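Local coordinates for uncharacterized protein (Clostridium leptum, PDB 4PW1), which is of unknown function but folds as a nine-stranded antiparallel beta sheet surrounded by alpha-helices, at residues L216-N220 / H221-M225; I46-F49 / A50-V54; L129-L132 / Q133-E137. One frame throughout, in Å; residues are numbered along the deposited sequence.

How the interactions relate
All three contacts are local, spread over one antiparallel sheet and two of the helices packed around it. Interaction 1 is the hairpin of the last two strands across the sheet, and interaction 3 is a piece of helix 122-141 lying against it; their centres are about 14 Å apart and they touch, Ile222 CD1 standing 3.9 Å from Leu129 N and Ile222 CG2 4.1 Å from Leu132 CD2. Interaction 2, in helix 44-58, sits on the opposite side of the chain's centre, its centre about 25 Å from that of interaction 1 and about 30 Å from interaction 3's. No active site is known; a glycerol, probably from crystallisation, lies about 4 Å from the Ile46 side chain.

Interaction 1. Residues L216-N220 / H221-M225; sequences LSYDN and HIYAM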
loop_
_atom_site.group_PDB
_atom_site.type_symbol
_atom_site.label_atom_id
_atom_site.label_comp_id
_atom_site.label_asym_id
_atom_site.label_seq_id
_atom_site.Cartn_x
_atom_site.Cartn_y
_atom_site.Cartn_z
ATOM N N LEU B 216 3.383 -10.332 3.847
ATOM C CA LEU B 216 2.265 -10.387 2.892
ATOM C C LEU B 216 2.858 -10.658 1.512
ATOM O O LEU B 216 4.084 -10.554 1.312
ATOM C CB LEU B 216 1.477 -9.070 2.913
ATOM C CG LEU B 216 2.220 -7.782 2.571
ATOM C CD1 LEU B 216 2.580 -7.672 1.089
ATOM C CD2 LEU B 216 1.378 -6.569 2.997
ATOM N N SER B 217 1.984 -11.010 0.583
ATOM C CA SER B 217 2.376 -11.221 -0.778
ATOM C C SER B 217 1.826 -10.108 -1.621
ATOM O O SER B 217 0.608 -9.745 -1.553
ATOM C CB SER B 217 1.924 -12.587 -1.272
ATOM O OG SER B 217 2.355 -12.806 -2.605
ATOM N N TYR B 218 2.704 -9.579 -2.452
ATOM C CA TYR B 218 2.347 -8.522 -3.373
ATOM C C TYR B 218 3.224 -8.648 -4.609
ATOM O O TYR B 218 4.442 -8.761 -4.500
ATOM C CB TYR B 218 2.658 -7.185 -2.710
ATOM C CG TYR B 218 2.308 -5.953 -3.518
ATOM C CD1 TYR B 218 0.962 -5.611 -3.805
ATOM C CD2 TYR B 218 3.310 -5.085 -3.949
ATOM C CE1 TYR B 218 0.639 -4.430 -4.495
ATOM C CE2 TYR B 218 3.001 -3.936 -4.656
ATOM C CZ TYR B 218 1.664 -3.612 -4.914
ATOM O OH TYR B 218 1.364 -2.453 -5.559
ATOM N N ASP B 219 2.598 -8.598 -5.777
ATOM C CA ASP B 219 3.325 -8.486 -7.029
ATOM C C ASP B 219 4.390 -9.618 -7.236
ATOM O O ASP B 219 5.511 -9.363 -7.663
ATOM C CB ASP B 219 3.977 -7.111 -7.074
ATOM C CG ASP B 219 4.495 -6.759 -8.437
ATOM O OD1 ASP B 219 3.906 -7.218 -9.429
ATOM O OD2 ASP B 219 5.508 -6.046 -8.497
ATOM N N ASN B 220 3.993 -10.840 -6.915
ATOM C CA ASN B 220 4.807 -12.042 -7.069
ATOM C C ASN B 220 6.001 -12.114 -6.089
ATOM O O ASN B 220 6.851 -12.966 -6.234
ATOM C CB ASN B 220 5.308 -12.220 -8.530
ATOM C CG ASN B 220 5.645 -13.682 -8.868
ATOM O OD1 ASN B 220 4.904 -14.588 -8.509
ATOM N ND2 ASN B 220 6.777 -13.911 -9.524
ATOM N N HIS B 221 5.999 -11.266 -5.067
ATOM C CA HIS B 221 6.992 -11.308 -4.013
ATOM C C HIS B 221 6.381 -11.468 -2.677
ATOM O O HIS B 221 5.183 -11.201 -2.469
ATOM C CB HIS B 221 7.814 -10.022 -4.042
ATOM C CG HIS B 221 8.635 -9.903 -5.262
ATOM N ND1 HIS B 221 8.180 -9.283 -6.401
ATOM C CD2 HIS B 221 9.856 -10.395 -5.562
ATOM C CE1 HIS B 221 9.102 -9.368 -7.338
ATOM N NE2 HIS B 221 10.127 -10.039 -6.853
ATOM N N ILE B 222 7.200 -11.922 -1.737
ATOM C CA ILE B 222 6.845 -11.842 -0.330
ATOM C C ILE B 222 7.542 -10.638 0.282
ATOM O O ILE B 222 8.786 -10.458 0.134
ATOM C CB ILE B 222 7.203 -13.112 0.423
ATOM C CG1 ILE B 222 6.417 -14.277 -0.164
ATOM C CG2 ILE B 222 6.939 -12.979 1.945
ATOM C CD1 ILE B 222 6.820 -15.626 0.419
ATOM N N TYR B 223 6.753 -9.826 0.979
ATOM C CA TYR B 223 7.278 -8.664 1.734
ATOM C C TYR B 223 7.413 -9.066 3.193
ATOM O O TYR B 223 6.435 -9.320 3.874
ATOM C CB TYR B 223 6.347 -7.458 1.595
ATOM C CG TYR B 223 6.452 -6.729 0.273
ATOM C CD1 TYR B 223 6.871 -7.349 -0.865
ATOM C CD2 TYR B 223 6.044 -5.410 0.156
ATOM C CE1 TYR B 223 6.952 -6.679 -2.076
ATOM C CE2 TYR B 223 6.117 -4.741 -1.046
ATOM C CZ TYR B 223 6.602 -5.382 -2.148
ATOM O OH TYR B 223 6.635 -4.743 -3.335
ATOM N N ALA B 224 8.649 -9.170 3.653
ATOM C CA ALA B 224 8.950 -9.529 5.025
ATOM C C ALA B 224 9.121 -8.251 5.809
ATOM O O ALA B 224 9.978 -7.433 5.485
ATOM C CB ALA B 224 10.227 -10.324 5.063
HETATM N N MSE B 225 8.326 -8.081 6.844
HETATM C CA MSE B 225 8.176 -6.783 7.469
HETATM C C MSE B 225 8.662 -6.842 8.880
HETATM O O MSE B 225 8.377 -7.790 9.650
HETATM C CB MSE B 225 6.695 -6.355 7.431
HETATM C CG MSE B 225 6.252 -6.171 5.976
HETATM SE SE MSE B 225 4.272 -6.431 5.886
HETATM C CE MSE B 225 3.754 -5.733 7.602
#
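Tyr218 turns a ring edge toward the face of the Tyr223 ring, an offset edge-to-face pair with centroids 5.7 Å apart. The closest atoms are Tyr218 CD2 and Tyr223 OH at 3.4 Å, the hydroxyl lying near the plane of the Tyr218 ring, while Tyr218 CB sits over the centre of the Tyr223 ring. Tyr218 swings CG opposite its own N (chi1 -178°), whereas Tyr223 sets CG beside its N (chi1 -77°), and these choices bring the two rings together. Tyr218 OH itself is hydrogen-bonded to Leu26 N. The frame is a beta hairpin with a two-residue type I' turn, Tyr218 to His221, in which Asp219 and Asn220 both take left-handed backbone conformations. Tyr218 N gives a 3.0 Å bond to His221 O, and His221 N returns one to Tyr218 O. His221 ND1 donates to Asp219 O at 3.0 Å, bent to 132° and above the carbonyl plane, tying the imidazole to the turn. Farther along, Leu216 CD1 rests 3.8 Å from Tyr223 CB, and its other methyl, CD2, meets SE of Met225, a selenomethionine, at 4.1 Å, the two side chains crossing at about a right angle.

Interaction 2. Residues I46-F49 / A50-V54; sequences IVSF and AANSV
Ser53 OG donates to Phe49 O at 2.8 Å, while Ser53 N donates to the same oxygen, also at 2.8 Å. The two donors arrive from opposite faces of the carbonyl plane. Placing OG beside the backbone N (chi1 -64°) folds the hydroxyl back onto the preceding turn of helix 44-58. It also sets OG over one face of the Phe49 ring, 3.3 Å above the plane and offset toward the rim near CE2. One residue earlier, Ser48 O is gripped in the same double fashion: Asn52 N reaches it at 3.1 Å and Asn52 ND2 at 2.8 Å, again from opposite faces. The hydrogen bond from Asn52 ND2 to Ser48 O is bent to 145°, with its donor above the carbonyl plane. Asn52 OD1, the other end of that amide, accepts from Arg55 NH2. Ala50 and Ala51 keep to ordinary helical bonds, Ala51 N meeting Val47 O at 2.9 Å with an almost straight 177°. Outside the helix, Met100 of strand 95-103 touches Phe49, Ala50 and Ser53, and Leu184 of helix 173-190 touches Phe49 and Ser53, which places this face between sheet and helix. With carbonyls one turn back taking the Ser53 hydroxyl and Asn52 ND2, and Arg55 meeting Asn52 OD1, these buried polar groups are satisfied within helix 44-58 and need no partner from the sheet.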
loop_
_atom_site.group_PDB
_atom_site.type_symbol
_atom_site.label_atom_id
_atom_site.label_comp_id
_atom_site.label_asym_id
_atom_site.label_seq_id
_atom_site.Cartn_x
_atom_site.Cartn_y
_atom_site.Cartn_z
ATOM N N ILE B 46 27.035 9.341 -6.207
ATOM C CA ILE B 46 25.797 8.590 -6.118
ATOM C C ILE B 46 25.744 7.570 -7.242
ATOM O O ILE B 46 25.391 6.401 -7.015
ATOM C CB ILE B 46 24.577 9.521 -6.064
ATOM C CG1 ILE B 46 24.607 10.179 -4.672
ATOM C CG2 ILE B 46 23.316 8.710 -6.247
ATOM C CD1 ILE B 46 23.601 11.255 -4.435
ATOM N N VAL B 47 26.172 7.983 -8.427
ATOM C CA VAL B 47 26.218 7.072 -9.551
ATOM C C VAL B 47 27.143 5.876 -9.294
ATOM O O VAL B 47 26.762 4.751 -9.513
ATOM C CB VAL B 47 26.545 7.800 -10.848
ATOM C CG1 VAL B 47 26.697 6.801 -12.000
ATOM C CG2 VAL B 47 25.441 8.807 -11.165
ATOM N N SER B 48 28.346 6.133 -8.776
ATOM C CA SER B 48 29.271 5.083 -8.468
ATOM C C SER B 48 28.685 4.118 -7.459
ATOM O O SER B 48 28.752 2.897 -7.635
ATOM C CB SER B 48 30.566 5.722 -7.911
ATOM O OG SER B 48 31.371 4.682 -7.499
ATOM N N PHE B 49 28.095 4.652 -6.389
ATOM C CA PHE B 49 27.475 3.818 -5.415
ATOM C C PHE B 49 26.335 2.951 -6.020
ATOM O O PHE B 49 26.189 1.758 -5.692
ATOM C CB PHE B 49 26.939 4.668 -4.257
ATOM C CG PHE B 49 26.173 3.863 -3.241
ATOM C CD1 PHE B 49 26.825 3.184 -2.245
ATOM C CD2 PHE B 49 24.790 3.787 -3.304
ATOM C CE1 PHE B 49 26.126 2.414 -1.322
ATOM C CE2 PHE B 49 24.083 3.015 -2.385
ATOM C CZ PHE B 49 24.747 2.316 -1.392
ATOM N N ALA B 50 25.516 3.543 -6.874
ATOM C CA ALA B 50 24.413 2.807 -7.500
ATOM C C ALA B 50 24.919 1.671 -8.448
ATOM O O ALA B 50 24.368 0.569 -8.457
ATOM C CB ALA B 50 23.523 3.766 -8.265
ATOM N N ALA B 51 25.909 1.970 -9.279
ATOM C CA ALA B 51 26.556 0.940 -10.116
ATOM C C ALA B 51 27.043 -0.260 -9.305
ATOM O O ALA B 51 26.786 -1.426 -9.661
ATOM C CB ALA B 51 27.721 1.520 -10.888
ATOM N N ASN B 52 27.731 0.012 -8.200
ATOM C CA ASN B 52 28.175 -1.055 -7.320
ATOM C C ASN B 52 26.994 -1.772 -6.602
ATOM O O ASN B 52 27.012 -2.981 -6.380
ATOM C CB ASN B 52 29.155 -0.480 -6.336
ATOM C CG ASN B 52 30.508 -0.234 -6.984
ATOM O OD1 ASN B 52 31.229 -1.167 -7.254
ATOM N ND2 ASN B 52 30.828 0.993 -7.235
ATOM N N SER B 53 25.978 -1.023 -6.236
ATOM C CA SER B 53 24.764 -1.639 -5.647
ATOM C C SER B 53 24.110 -2.643 -6.593
ATOM O O SER B 53 23.746 -3.762 -6.186
ATOM C CB SER B 53 23.769 -0.566 -5.268
ATOM O OG SER B 53 24.305 0.276 -4.247
ATOM N N VAL B 54 23.994 -2.273 -7.865
ATOM C CA VAL B 54 23.460 -3.168 -8.882
ATOM C C VAL B 54 24.272 -4.465 -8.931
ATOM O O VAL B 54 23.694 -5.571 -8.849
ATOM C CB VAL B 54 23.415 -2.507 -10.274
ATOM C CG1 VAL B 54 23.067 -3.519 -11.370
ATOM C CG2 VAL B 54 22.438 -1.323 -10.287
#

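Interaction 3. Residues L129-L132 / Q133-E137; sequences LGKL and QEDWE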
loop_
_atom_site.group_PDB
_atom_site.type_symbol
_atom_site.label_atom_id
_atom_site.label_comp_id
_atom_site.label_asym_id
_atom_site.label_seq_id
_atom_site.Cartn_x
_atom_site.Cartn_y
_atom_site.Cartn_z
ATOM N N LEU B 129 7.423 -19.110 2.003
ATOM C CA LEU B 129 7.217 -18.558 3.326
ATOM C C LEU B 129 7.771 -19.502 4.413
ATOM O O LEU B 129 8.425 -19.052 5.379
ATOM C CB LEU B 129 5.762 -18.255 3.566
ATOM C CG LEU B 129 5.458 -17.602 4.909
ATOM C CD1 LEU B 129 6.098 -16.236 5.000
ATOM C CD2 LEU B 129 3.956 -17.495 5.129
ATOM N N GLY B 130 7.543 -20.805 4.261
ATOM C CA GLY B 130 8.168 -21.793 5.146
ATOM C C GLY B 130 9.702 -21.701 5.174
ATOM O O GLY B 130 10.310 -21.718 6.230
ATOM N N LYS B 131 10.338 -21.613 4.020
ATOM C CA LYS B 131 11.797 -21.510 3.970
ATOM C C LYS B 131 12.249 -20.226 4.704
ATOM O O LYS B 131 13.210 -20.236 5.505
ATOM C CB LYS B 131 12.287 -21.576 2.507
ATOM C CG LYS B 131 13.810 -21.513 2.285
ATOM C CD LYS B 131 14.594 -22.666 2.940
ATOM C CE LYS B 131 16.051 -22.725 2.464
ATOM N NZ LYS B 131 16.694 -21.366 2.382
ATOM N N LEU B 132 11.548 -19.135 4.446
ATOM C CA LEU B 132 11.867 -17.851 5.043
ATOM C C LEU B 132 11.794 -17.908 6.547
ATOM O O LEU B 132 12.710 -17.448 7.248
ATOM C CB LEU B 132 10.909 -16.811 4.479
ATOM C CG LEU B 132 11.351 -15.386 4.290
ATOM C CD1 LEU B 132 12.756 -15.260 3.732
ATOM C CD2 LEU B 132 10.318 -14.719 3.400
ATOM N N GLN B 133 10.745 -18.537 7.064
ATOM C CA GLN B 133 10.609 -18.724 8.507
ATOM C C GLN B 133 11.769 -19.522 9.099
ATOM O O GLN B 133 12.282 -19.177 10.153
ATOM C CB GLN B 133 9.274 -19.416 8.821
ATOM C CG GLN B 133 8.919 -19.606 10.295
ATOM C CD GLN B 133 8.659 -18.281 11.030
ATOM O OE1 GLN B 133 8.211 -17.292 10.440
ATOM N NE2 GLN B 133 8.951 -18.260 12.324
ATOM N N GLU B 134 12.143 -20.595 8.413
ATOM C CA GLU B 134 13.240 -21.455 8.826
ATOM C C GLU B 134 14.558 -20.671 8.798
ATOM O O GLU B 134 15.341 -20.745 9.721
ATOM C CB GLU B 134 13.323 -22.720 7.925
ATOM C CG GLU B 134 12.252 -23.780 8.201
ATOM C CD GLU B 134 12.056 -24.798 7.064
ATOM O OE1 GLU B 134 12.766 -24.748 6.030
ATOM O OE2 GLU B 134 11.171 -25.666 7.204
ATOM N N ASP B 135 14.788 -19.915 7.726
ATOM C CA ASP B 135 16.026 -19.132 7.597
ATOM C C ASP B 135 16.093 -18.103 8.748
ATOM O O ASP B 135 17.175 -17.856 9.318
ATOM C CB ASP B 135 16.082 -18.380 6.259
ATOM C CG ASP B 135 16.451 -19.269 5.068
ATOM O OD1 ASP B 135 16.649 -20.463 5.222
ATOM O OD2 ASP B 135 16.535 -18.740 3.950
ATOM N N TRP B 136 14.941 -17.506 9.056
ATOM C CA TRP B 136 14.845 -16.481 10.075
ATOM C C TRP B 136 15.185 -17.044 11.447
ATOM O O TRP B 136 15.883 -16.396 12.238
ATOM C CB TRP B 136 13.452 -15.831 10.095
ATOM C CG TRP B 136 13.328 -14.663 11.054
ATOM C CD1 TRP B 136 14.088 -13.531 11.046
ATOM C CD2 TRP B 136 12.375 -14.482 12.117
ATOM N NE1 TRP B 136 13.702 -12.683 12.032
ATOM C CE2 TRP B 136 12.658 -13.239 12.717
ATOM C CE3 TRP B 136 11.331 -15.256 12.630
ATOM C CZ2 TRP B 136 11.934 -12.743 13.790
ATOM C CZ3 TRP B 136 10.602 -14.764 13.701
ATOM C CH2 TRP B 136 10.907 -13.516 14.275
ATOM N N GLU B 137 14.643 -18.218 11.745
ATOM C CA GLU B 137 14.894 -18.858 13.031
ATOM C C GLU B 137 16.359 -19.227 13.149
ATOM O O GLU B 137 16.937 -19.082 14.219
ATOM C CB GLU B 137 13.973 -20.064 13.243
ATOM C CG GLU B 137 12.560 -19.597 13.549
ATOM C CD GLU B 137 11.528 -20.697 13.505
ATOM O OE1 GLU B 137 11.867 -21.864 13.799
ATOM O OE2 GLU B 137 10.371 -20.389 13.159
#
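Lys131 NZ, in the conformer given of the two deposited, reaches the carboxylate of Asp135 one turn later and bridges both its oxygens, 3.0 Å from OD1 and 3.1 Å from OD2, each using its syn lone pair; the bridge may not persist in the other conformer. Lys131 starts with CG opposite its backbone N (chi1 -179°); its first bond points away from residues 133-137, and bends at chi2 and chi4 return NZ to Asp135. Independently of the lysine, the backbone joins the same two residues, Asp135 N donating to Lys131 O at 2.7 Å. Asp135 OD2 also accepts from Ala173 N, at the start of helix 173-190, which ties Asp135 to that helix.

Leu132 contributes mainly through its backbone. Its carbonyl oxygen receives Trp136 N at 2.9 Å, while its side chain turns to Phe174 and Phe213 outside the segments. Gln133 N in turn donates to Leu129 O at 2.9 Å. The Gln133 side chain, bent at chi2 (67°), runs onward to Glu137, where NE2 donates to OE2 at 2.7 Å, the acceptor lying near the amide plane and using its anti lone pair. Gln133 NE2 lies at the edge of the Trp136 ring; Trp136 NE1 donates to Val208 O.

Successive i to i+4 backbone bonds are characteristic of an alpha-helix. Here helix 122-141 is two-sided, Leu132 buried against Phe174 and Phe213 while Glu134 and Glu137 are exposed, and it packs over the face of the 214-218/221-227 hairpin that carries Ser217 and Ile222.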